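PDB 4XJW: sialidase B from Streptococcus pneumoniae serotype 4, which catalyses hydrolysis of alpha-(2->3)-, alpha-(2->6)- and alpha-(2->8)-glycosidic linkages of terminal sialic acid residues in oligosaccharides, glycoproteins and glycolipids. Local coordinates for residues A[201-210]-A[222-232]; A[256-264]-A[280-288]. The protein carries 1 engineered substitution. All coordinates share one frame; numbering follows the deposited sequence.

Interaction 1: residues A[201-210]-A[222-232]; sequences TQANYFRIPT and SIDARYGGTHD. With DMS (dimethyl sulfoxide), chain C.
The methyl of Ala203 lies over the face of the Tyr227 ring, CB 3.6 Å from the ring centroid and 15° off its normal, and also touches Ala225 CB. Phe206 packs its CB on Ile223 CG1 and its CE1 on Ala225 CB; Val647 of strand 647-652 packs on Phe206 and Ile223. The CB of Tyr227 points away from residues 201-210, yet its ring swings back, and OH donates to Thr201 O, which lies near the ring plane (2.7 Å). Phe206, Ile223 and Ala225 belong to the first two strands of a four-stranded blade of the sialidase beta-propeller, an antiparallel hairpin, while Thr201, Ala203 and Tyr227 lie in the loops beside its open end. Tyr205-Arg226 and Arg207-Asp224 are hydrogen-bonded pairs, with Phe206-Ala225 the non-hydrogen-bonded pair between them.

The other face of the sheet carries Tyr205, Arg207, Asp224 and Arg226. Gly229 CA sits over the Tyr205 ring, 3.9 Å from its centroid. Arg207 CB lies over one face of the Arg226 guanidinium, whose edge is fully engaged: NE and NH2 grip Asp224 OD2 side-on and NH1 holds Asp232 OD1 (2.8 Å), salt bridges that link the two carboxylates, while NH1 also binds Thr230 O and NH2 the oxygen of dimethyl sulfoxide, probably from the crystallisation liquor. A chain extended from CG to NE carries the group there. Arg207, a substrate-binding residue by similarity, turns its guanidinium 56° from that of Arg226; its NE forms a salt bridge with Glu631. Arg207 NH1 stays 4.0 Å from OD1 of Asp232, the proton acceptor by similarity, with that oxygen well out of the guanidinium plane.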
loop_
_atom_site.group_PDB
_atom_site.type_symbol
_atom_site.label_atom_id
_atom_site.label_comp_id
_atom_site.label_asym_id
_atom_site.label_seq_id
_atom_site.Cartn_x
_atom_site.Cartn_y
_atom_site.Cartn_z
ATOM N N THR A 201 -8.209 -8.159 -8.829
ATOM C CA THR A 201 -6.849 -7.859 -9.281
ATOM C C THR A 201 -5.950 -9.086 -9.239
ATOM O O THR A 201 -4.988 -9.180 -10.007
ATOM C CB THR A 201 -6.159 -6.736 -8.463
ATOM O OG1 THR A 201 -5.870 -7.188 -7.131
ATOM C CG2 THR A 201 -7.015 -5.478 -8.420
ATOM N N GLN A 202 -6.284 -10.016 -8.345
ATOM C CA GLN A 202 -5.457 -11.184 -8.042
ATOM C C GLN A 202 -4.046 -10.841 -7.571
ATOM O O GLN A 202 -3.160 -11.698 -7.548
ATOM C CB GLN A 202 -5.448 -12.174 -9.210
ATOM C CG GLN A 202 -6.809 -12.829 -9.421
ATOM C CD GLN A 202 -7.208 -13.755 -8.279
ATOM O OE1 GLN A 202 -8.077 -13.428 -7.459
ATOM N NE2 GLN A 202 -6.598 -14.930 -8.235
ATOM N N ALA A 203 -3.840 -9.595 -7.163
ATOM C CA ALA A 203 -2.606 -9.282 -6.457
ATOM C C ALA A 203 -2.806 -9.564 -4.988
ATOM O O ALA A 203 -3.853 -9.258 -4.416
ATOM C CB ALA A 203 -2.217 -7.829 -6.659
ATOM N N ASN A 204 -1.793 -10.139 -4.360
ATOM C CA ASN A 204 -1.873 -10.411 -2.939
ATOM C C ASN A 204 -1.432 -9.218 -2.099
ATOM O O ASN A 204 -1.617 -9.224 -0.883
ATOM C CB ASN A 204 -1.039 -11.653 -2.591
ATOM C CG ASN A 204 -1.464 -12.311 -1.278
ATOM O OD1 ASN A 204 -2.629 -12.241 -0.864
ATOM N ND2 ASN A 204 -0.511 -12.967 -0.618
ATOM N N TYR A 205 -0.874 -8.188 -2.746
ATOM C CA TYR A 205 -0.311 -7.035 -2.021
ATOM C C TYR A 205 -0.730 -5.726 -2.665
ATOM O O TYR A 205 -0.968 -5.675 -3.872
ATOM C CB TYR A 205 1.220 -7.137 -1.941
ATOM C CG TYR A 205 1.648 -8.490 -1.422
ATOM C CD1 TYR A 205 1.660 -8.758 -0.049
ATOM C CD2 TYR A 205 1.935 -9.518 -2.305
ATOM C CE1 TYR A 205 2.002 -10.018 0.432
ATOM C CE2 TYR A 205 2.274 -10.777 -1.841
ATOM C CZ TYR A 205 2.296 -11.020 -0.487
ATOM O OH TYR A 205 2.610 -12.278 -0.053
ATOM N N PHE A 206 -0.828 -4.676 -1.853
ATOM C CA PHE A 206 -1.210 -3.352 -2.347
ATOM C C PHE A 206 -0.368 -2.308 -1.665
ATOM O O PHE A 206 -0.005 -2.462 -0.495
ATOM C CB PHE A 206 -2.694 -3.069 -2.086
ATOM C CG PHE A 206 -3.597 -4.035 -2.766
ATOM C CD1 PHE A 206 -3.946 -3.854 -4.094
ATOM C CD2 PHE A 206 -4.040 -5.162 -2.098
ATOM C CE1 PHE A 206 -4.739 -4.769 -4.740
ATOM C CE2 PHE A 206 -4.860 -6.078 -2.732
ATOM C CZ PHE A 206 -5.199 -5.890 -4.060
ATOM N N ARG A 207 -0.046 -1.246 -2.402
ATOM C CA ARG A 207 0.725 -0.131 -1.857
ATOM C C ARG A 207 0.328 1.122 -2.615
ATOM O O ARG A 207 -0.252 1.055 -3.708
ATOM C CB ARG A 207 2.252 -0.327 -1.992
ATOM C CG ARG A 207 2.927 -1.189 -0.883
ATOM C CD ARG A 207 4.309 -0.624 -0.485
ATOM N NE ARG A 207 4.270 0.687 0.154
ATOM C CZ ARG A 207 5.342 1.458 0.367
ATOM N NH1 ARG A 207 6.544 1.036 -0.017
ATOM N NH2 ARG A 207 5.215 2.661 0.966
ATOM N N ILE A 208 0.657 2.268 -2.031
ATOM C CA ILE A 208 0.552 3.568 -2.694
ATOM C C ILE A 208 -0.902 3.970 -3.022
ATOM O O ILE A 208 -1.259 4.137 -4.185
ATOM C CB ILE A 208 1.404 3.652 -3.997
ATOM C CG1 ILE A 208 2.721 2.875 -3.894
ATOM C CG2 ILE A 208 1.725 5.098 -4.311
ATOM C CD1 ILE A 208 3.643 3.330 -2.764
ATOM N N PRO A 209 -1.737 4.143 -1.991
ATOM C CA PRO A 209 -3.154 4.471 -2.198
ATOM C C PRO A 209 -3.357 5.920 -2.607
ATOM O O PRO A 209 -2.576 6.804 -2.224
ATOM C CB PRO A 209 -3.751 4.281 -0.807
ATOM C CG PRO A 209 -2.598 4.555 0.134
ATOM C CD PRO A 209 -1.402 3.986 -0.563
ATOM N N THR A 210 -4.432 6.164 -3.355
ATOM C CA THR A 210 -4.875 7.517 -3.692
ATOM C C THR A 210 -6.386 7.609 -3.467
ATOM O O THR A 210 -7.084 6.586 -3.431
ATOM C CB THR A 210 -4.537 7.932 -5.143
ATOM O OG1 THR A 210 -5.514 7.392 -6.040
ATOM C CG2 THR A 210 -3.123 7.460 -5.553
ATOM N N SER A 222 -7.173 4.989 -6.549
ATOM C CA SER A 222 -6.237 4.139 -7.290
ATOM C C SER A 222 -5.174 3.566 -6.361
ATOM O O SER A 222 -5.017 4.024 -5.221
ATOM C CB SER A 222 -5.599 4.859 -8.483
ATOM O OG SER A 222 -4.790 5.947 -8.088
ATOM N N ILE A 223 -4.469 2.546 -6.848
ATOM C CA ILE A 223 -3.544 1.783 -6.017
ATOM C C ILE A 223 -2.577 1.017 -6.900
ATOM O O ILE A 223 -2.886 0.720 -8.058
ATOM C CB ILE A 223 -4.332 0.803 -5.097
ATOM C CG1 ILE A 223 -3.462 0.272 -3.959
ATOM C CG2 ILE A 223 -4.845 -0.403 -5.858
ATOM C CD1 ILE A 223 -3.869 0.752 -2.638
ATOM N N ASP A 224 -1.393 0.735 -6.363
ATOM C CA ASP A 224 -0.497 -0.270 -6.933
ATOM C C ASP A 224 -0.993 -1.640 -6.491
ATOM O O ASP A 224 -1.048 -1.914 -5.292
ATOM C CB ASP A 224 0.915 -0.128 -6.354
ATOM C CG ASP A 224 1.743 0.987 -6.978
ATOM O OD1 ASP A 224 1.219 1.994 -7.494
ATOM O OD2 ASP A 224 2.985 0.850 -6.893
ATOM N N ALA A 225 -1.364 -2.479 -7.455
ATOM C CA ALA A 225 -1.670 -3.876 -7.217
ATOM C C ALA A 225 -0.321 -4.581 -7.401
ATOM O O ALA A 225 0.165 -4.710 -8.525
ATOM C CB ALA A 225 -2.696 -4.373 -8.230
ATOM N N ARG A 226 0.296 -4.992 -6.297
ATOM C CA ARG A 226 1.664 -5.495 -6.348
ATOM C C ARG A 226 1.680 -7.014 -6.218
ATOM O O ARG A 226 1.184 -7.582 -5.233
ATOM C CB ARG A 226 2.522 -4.812 -5.277
ATOM C CG ARG A 226 2.620 -3.290 -5.446
ATOM C CD ARG A 226 3.895 -2.734 -4.833
ATOM N NE ARG A 226 4.045 -1.310 -5.127
ATOM C CZ ARG A 226 5.050 -0.562 -4.691
ATOM N NH1 ARG A 226 5.999 -1.104 -3.933
ATOM N NH2 ARG A 226 5.104 0.721 -5.019
ATOM N N TYR A 227 2.243 -7.675 -7.228
ATOM C CA TYR A 227 2.137 -9.131 -7.308
ATOM C C TYR A 227 3.296 -9.871 -6.646
ATOM O O TYR A 227 3.073 -10.914 -6.032
ATOM C CB TYR A 227 1.937 -9.585 -8.765
ATOM C CG TYR A 227 0.640 -9.079 -9.336
ATOM C CD1 TYR A 227 0.545 -7.784 -9.851
ATOM C CD2 TYR A 227 -0.504 -9.876 -9.322
ATOM C CE1 TYR A 227 -0.657 -7.298 -10.348
ATOM C CE2 TYR A 227 -1.722 -9.394 -9.820
ATOM C CZ TYR A 227 -1.778 -8.108 -10.333
ATOM O OH TYR A 227 -2.961 -7.608 -10.832
ATOM N N GLY A 228 4.504 -9.320 -6.776
ATOM C CA GLY A 228 5.726 -9.951 -6.288
ATOM C C GLY A 228 6.099 -9.461 -4.902
ATOM O O GLY A 228 7.168 -8.863 -4.688
ATOM N N GLY A 229 5.223 -9.720 -3.937
ATOM C CA GLY A 229 5.389 -9.142 -2.616
ATOM C C GLY A 229 5.157 -7.640 -2.683
ATOM O O GLY A 229 4.600 -7.136 -3.660
ATOM N N THR A 230 5.608 -6.914 -1.666
ATOM C CA THR A 230 5.397 -5.466 -1.594
ATOM C C THR A 230 6.493 -4.632 -2.258
ATOM O O THR A 230 6.409 -3.404 -2.260
ATOM C CB THR A 230 5.189 -5.001 -0.151
ATOM O OG1 THR A 230 6.250 -5.513 0.671
ATOM C CG2 THR A 230 3.850 -5.479 0.386
ATOM N N HIS A 231 7.509 -5.294 -2.827
ATOM C CA HIS A 231 8.656 -4.592 -3.417
ATOM C C HIS A 231 8.276 -3.551 -4.477
ATOM O O HIS A 231 7.369 -3.773 -5.294
ATOM C CB HIS A 231 9.616 -5.574 -4.092
ATOM C CG HIS A 231 10.230 -6.578 -3.174
ATOM N ND1 HIS A 231 10.831 -6.242 -1.979
ATOM C CD2 HIS A 231 10.366 -7.923 -3.298
ATOM C CE1 HIS A 231 11.301 -7.334 -1.400
ATOM N NE2 HIS A 231 11.033 -8.366 -2.185
ATOM N N ASP A 232 8.991 -2.427 -4.482
ATOM C CA ASP A 232 8.906 -1.498 -5.600
ATOM C C ASP A 232 9.437 -2.189 -6.860
ATOM O O ASP A 232 10.109 -3.224 -6.773
ATOM C CB ASP A 232 9.784 -0.256 -5.389
ATOM C CG ASP A 232 9.369 0.603 -4.207
ATOM O OD1 ASP A 232 8.334 0.342 -3.575
ATOM O OD2 ASP A 232 10.132 1.555 -3.903
HETATM S S DMS C . 7.035 4.452 -3.746
HETATM O O DMS C . 6.449 3.473 -4.725
HETATM C C1 DMS C . 7.384 3.557 -2.207
HETATM C C2 DMS C . 8.746 4.752 -4.269
HETATM O O HOH W 1 0.367 -11.720 -5.665
HETATM O O HOH W 2 -0.539 4.007 -6.912
#

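Interaction 2: residues A[256-264]-A[280-288]; sequences FAMKFNDYE and QISGSASFI
Aromatic packing, fastened by one buried carboxylate, joins the loop residues 258-263 to the entrance of strand 286-294, where the chain passes from one propeller sheet to the next. The evidence for a layered stack is direct: Met258, Phe287 and Phe260 lie one upon another. The rings of Phe260 and Phe287 form an offset stack, centroids 4.4 Å apart and planes 14° from parallel. On the opposite face of Phe287, Met258 CB stands almost exactly over the centre, 3.5 Å from the centroid, while Met258 SD reaches Phe287 CD2 obliquely at 3.5 Å, a Met-aromatic contact. Phe260 is likewise covered twice, since Ala285 CB presses on the face turned from Phe287, 3.4 Å from Phe260 CD2.

Beside this stack Asp262 turns its carboxylate to the other chain segment. With CG between the backbone N and the carbonyl carbon (chi1 49°), OD2 offers its syn lone pair to Ala285 N, and the bond is short and straight (2.8 Å, 174°). Two waters add to the grip: one joins Asp262 OD1 to Tyr263 N and Ser284 OG, the other joins OD2 to Gly283 O. Tyr263 then closes the far end. Ser284 CB lies over one face of its ring, 3.8 Å from the centroid, and Ile281 CG2 meets CE2 obliquely. Tyr263 CE1 comes 3.2 Å from Gly283 O, and Gly283, without a side chain, lets the Tyr263 hydroxyl come against its CA; that hydroxyl is hydrogen-bonded to Glu395.

Strand 301-308 flanks the stack through Leu303 and Ala305 at Met258 and Val307 at Phe260, and Phe436 meets Phe287 edge-to-face. Ala257 and Met258 form a classic beta bulge opposite Ile239 of strand 237-244, while Tyr384 of strand 377-387 stacks on Tyr263.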
loop_
_atom_site.group_PDB
_atom_site.type_symbol
_atom_site.label_atom_id
_atom_site.label_comp_id
_atom_site.label_asym_id
_atom_site.label_seq_id
_atom_site.Cartn_x
_atom_site.Cartn_y
_atom_site.Cartn_z
ATOM N N PHE A 256 -8.627 -2.585 -13.723
ATOM C CA PHE A 256 -7.298 -2.038 -14.001
ATOM C C PHE A 256 -7.378 -0.756 -14.807
ATOM O O PHE A 256 -8.141 -0.665 -15.772
ATOM C CB PHE A 256 -6.395 -3.033 -14.753
ATOM C CG PHE A 256 -6.092 -4.284 -13.992
ATOM C CD1 PHE A 256 -5.357 -4.236 -12.811
ATOM C CD2 PHE A 256 -6.516 -5.517 -14.462
ATOM C CE1 PHE A 256 -5.081 -5.404 -12.108
ATOM C CE2 PHE A 256 -6.242 -6.681 -13.772
ATOM C CZ PHE A 256 -5.522 -6.629 -12.592
ATOM N N ALA A 257 -6.569 0.221 -14.405
ATOM C CA ALA A 257 -6.347 1.439 -15.174
ATOM C C ALA A 257 -5.146 1.295 -16.103
ATOM O O ALA A 257 -5.155 1.815 -17.227
ATOM C CB ALA A 257 -6.167 2.640 -14.255
ATOM N N MET A 258 -4.102 0.619 -15.624
ATOM C CA MET A 258 -2.922 0.311 -16.437
ATOM C C MET A 258 -2.455 -1.085 -16.084
ATOM O O MET A 258 -2.318 -1.424 -14.902
ATOM C CB MET A 258 -1.777 1.305 -16.176
ATOM C CG MET A 258 -2.087 2.744 -16.563
ATOM S SD MET A 258 -0.642 3.804 -16.374
ATOM C CE MET A 258 -1.377 5.399 -16.736
ATOM N N LYS A 259 -2.202 -1.898 -17.104
ATOM C CA LYS A 259 -1.769 -3.265 -16.871
ATOM C C LYS A 259 -0.873 -3.747 -17.996
ATOM O O LYS A 259 -0.951 -3.258 -19.133
ATOM C CB LYS A 259 -2.971 -4.190 -16.757
ATOM C CG LYS A 259 -3.652 -4.417 -18.092
ATOM C CD LYS A 259 -4.754 -5.448 -17.986
ATOM C CE LYS A 259 -4.220 -6.678 -17.300
ATOM N NZ LYS A 259 -5.218 -7.779 -17.204
ATOM N N PHE A 260 -0.011 -4.701 -17.656
ATOM C CA PHE A 260 0.805 -5.424 -18.616
ATOM C C PHE A 260 0.506 -6.903 -18.472
ATOM O O PHE A 260 0.090 -7.360 -17.402
ATOM C CB PHE A 260 2.291 -5.220 -18.328
ATOM C CG PHE A 260 2.841 -3.916 -18.813
ATOM C CD1 PHE A 260 2.647 -3.501 -20.123
ATOM C CD2 PHE A 260 3.577 -3.104 -17.957
ATOM C CE1 PHE A 260 3.194 -2.301 -20.578
ATOM C CE2 PHE A 260 4.115 -1.901 -18.406
ATOM C CZ PHE A 260 3.919 -1.504 -19.712
ATOM N N ASN A 261 0.735 -7.657 -19.544
ATOM C CA ASN A 261 0.371 -9.069 -19.556
ATOM C C ASN A 261 1.530 -10.004 -19.859
ATOM O O ASN A 261 1.324 -11.199 -20.126
ATOM C CB ASN A 261 -0.788 -9.310 -20.521
ATOM C CG ASN A 261 -2.092 -8.735 -19.999
ATOM O OD1 ASN A 261 -2.431 -8.906 -18.825
ATOM N ND2 ASN A 261 -2.810 -8.030 -20.854
ATOM N N ASP A 262 2.743 -9.466 -19.787
ATOM C CA ASP A 262 3.933 -10.281 -19.976
ATOM C C ASP A 262 4.098 -11.326 -18.864
ATOM O O ASP A 262 4.654 -12.403 -19.098
ATOM C CB ASP A 262 5.198 -9.417 -20.137
ATOM C CG ASP A 262 5.348 -8.331 -19.063
ATOM O OD1 ASP A 262 4.337 -7.712 -18.658
ATOM O OD2 ASP A 262 6.505 -8.064 -18.664
ATOM N N TYR A 263 3.616 -11.005 -17.666
ATOM C CA TYR A 263 3.531 -11.971 -16.577
ATOM C C TYR A 263 2.084 -12.169 -16.140
ATOM O O TYR A 263 1.290 -11.222 -16.161
ATOM C CB TYR A 263 4.369 -11.506 -15.389
ATOM C CG TYR A 263 5.836 -11.834 -15.509
ATOM C CD1 TYR A 263 6.595 -11.329 -16.561
ATOM C CD2 TYR A 263 6.459 -12.641 -14.578
ATOM C CE1 TYR A 263 7.946 -11.615 -16.683
ATOM C CE2 TYR A 263 7.830 -12.935 -14.681
ATOM C CZ TYR A 263 8.556 -12.419 -15.743
ATOM O OH TYR A 263 9.898 -12.709 -15.875
ATOM N N GLU A 264 1.751 -13.406 -15.764
ATOM C CA GLU A 264 0.421 -13.754 -15.260
ATOM C C GLU A 264 0.078 -12.987 -13.977
ATOM O O GLU A 264 0.948 -12.717 -13.155
ATOM C CB GLU A 264 0.344 -15.269 -15.011
ATOM C CG GLU A 264 -0.994 -15.780 -14.460
ATOM C CD GLU A 264 -0.923 -17.206 -13.914
ATOM O OE1 GLU A 264 0.190 -17.748 -13.751
ATOM O OE2 GLU A 264 -1.992 -17.785 -13.642
ATOM N N GLN A 280 12.646 -11.053 -5.848
ATOM C CA GLN A 280 12.014 -9.973 -6.582
ATOM C C GLN A 280 11.807 -10.389 -8.029
ATOM O O GLN A 280 12.741 -10.851 -8.672
ATOM C CB GLN A 280 12.922 -8.747 -6.499
ATOM C CG GLN A 280 12.380 -7.498 -7.129
ATOM C CD GLN A 280 13.256 -6.291 -6.847
ATOM O OE1 GLN A 280 14.464 -6.425 -6.643
ATOM N NE2 GLN A 280 12.647 -5.105 -6.810
ATOM N N ILE A 281 10.583 -10.248 -8.535
ATOM C CA ILE A 281 10.287 -10.578 -9.918
ATOM C C ILE A 281 11.127 -9.664 -10.799
ATOM O O ILE A 281 11.039 -8.443 -10.701
ATOM C CB ILE A 281 8.798 -10.392 -10.259
ATOM C CG1 ILE A 281 7.919 -11.280 -9.373
ATOM C CG2 ILE A 281 8.567 -10.691 -11.754
ATOM C CD1 ILE A 281 6.407 -11.201 -9.681
ATOM N N SER A 282 11.959 -10.256 -11.643
ATOM C CA SER A 282 13.012 -9.493 -12.296
ATOM C C SER A 282 12.916 -9.379 -13.811
ATOM O O SER A 282 13.735 -8.696 -14.423
ATOM C CB SER A 282 14.382 -10.042 -11.896
ATOM O OG SER A 282 14.599 -9.903 -10.507
ATOM N N GLY A 283 11.920 -10.025 -14.415
ATOM C CA GLY A 283 11.751 -9.960 -15.856
ATOM C C GLY A 283 10.448 -9.335 -16.335
ATOM O O GLY A 283 10.143 -9.386 -17.528
ATOM N N SER A 284 9.695 -8.733 -15.415
ATOM C CA SER A 284 8.377 -8.167 -15.718
ATOM C C SER A 284 8.393 -6.665 -15.896
ATOM O O SER A 284 9.130 -5.948 -15.213
ATOM C CB SER A 284 7.390 -8.508 -14.604
ATOM O OG SER A 284 6.102 -7.971 -14.879
ATOM N N ALA A 285 7.565 -6.186 -16.821
ATOM C CA ALA A 285 7.265 -4.755 -16.902
ATOM C C ALA A 285 6.318 -4.406 -15.749
ATOM O O ALA A 285 5.661 -5.284 -15.178
ATOM C CB ALA A 285 6.645 -4.425 -18.252
ATOM N N SER A 286 6.255 -3.130 -15.384
ATOM C CA SER A 286 5.381 -2.727 -14.294
ATOM C C SER A 286 4.972 -1.265 -14.398
ATOM O O SER A 286 5.582 -0.479 -15.126
ATOM C CB SER A 286 6.034 -2.996 -12.936
ATOM O OG SER A 286 7.240 -2.241 -12.788
ATOM N N PHE A 287 3.920 -0.920 -13.663
ATOM C CA PHE A 287 3.565 0.476 -13.423
ATOM C C PHE A 287 3.751 0.728 -11.944
ATOM O O PHE A 287 3.663 -0.196 -11.145
ATOM C CB PHE A 287 2.115 0.764 -13.807
ATOM C CG PHE A 287 1.791 0.452 -15.244
ATOM C CD1 PHE A 287 1.339 -0.817 -15.605
ATOM C CD2 PHE A 287 1.917 1.427 -16.227
ATOM C CE1 PHE A 287 1.026 -1.104 -16.932
ATOM C CE2 PHE A 287 1.619 1.147 -17.559
ATOM C CZ PHE A 287 1.177 -0.129 -17.907
ATOM N N ILE A 288 4.018 1.967 -11.561
ATOM C CA ILE A 288 4.223 2.238 -10.142
ATOM C C ILE A 288 3.939 3.704 -9.850
ATOM O O ILE A 288 4.277 4.556 -10.659
ATOM C CB ILE A 288 5.646 1.795 -9.705
ATOM C CG1 ILE A 288 5.917 2.149 -8.234
ATOM C CG2 ILE A 288 6.713 2.389 -10.649
ATOM C CD1 ILE A 288 7.140 1.435 -7.658
HETATM O O HOH W 3 3.615 -8.378 -16.198
HETATM O O HOH W 4 8.643 -9.179 -19.811
#

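Overall arrangement
Interactions 1 and 2 follow each other along the chain, and their centres lie 11 Å apart. They meet in several places: Ile288 CD1 packs on Arg226 NH2 at 3.4 Å, Phe256 CZ touches Tyr227 OH at 3.3 Å, and Asp232 O is probably hydrogen-bonded to Gln280 NE2 (3.2 Å). Interaction 1 lies at the catalytic centre inferred by similarity: the Arg207 side chain comes about 3 Å from that of Tyr615, the nucleophile, and about 4 Å from that of Arg581, a substrate-binding residue. Interaction 2 stands farther back, the Ser286 side chain about 8 Å from that of Asp232 and the Phe287 side chain about 12 Å from that of Arg207. The optactin molecule is about 10 Å from the Thr210 side chain.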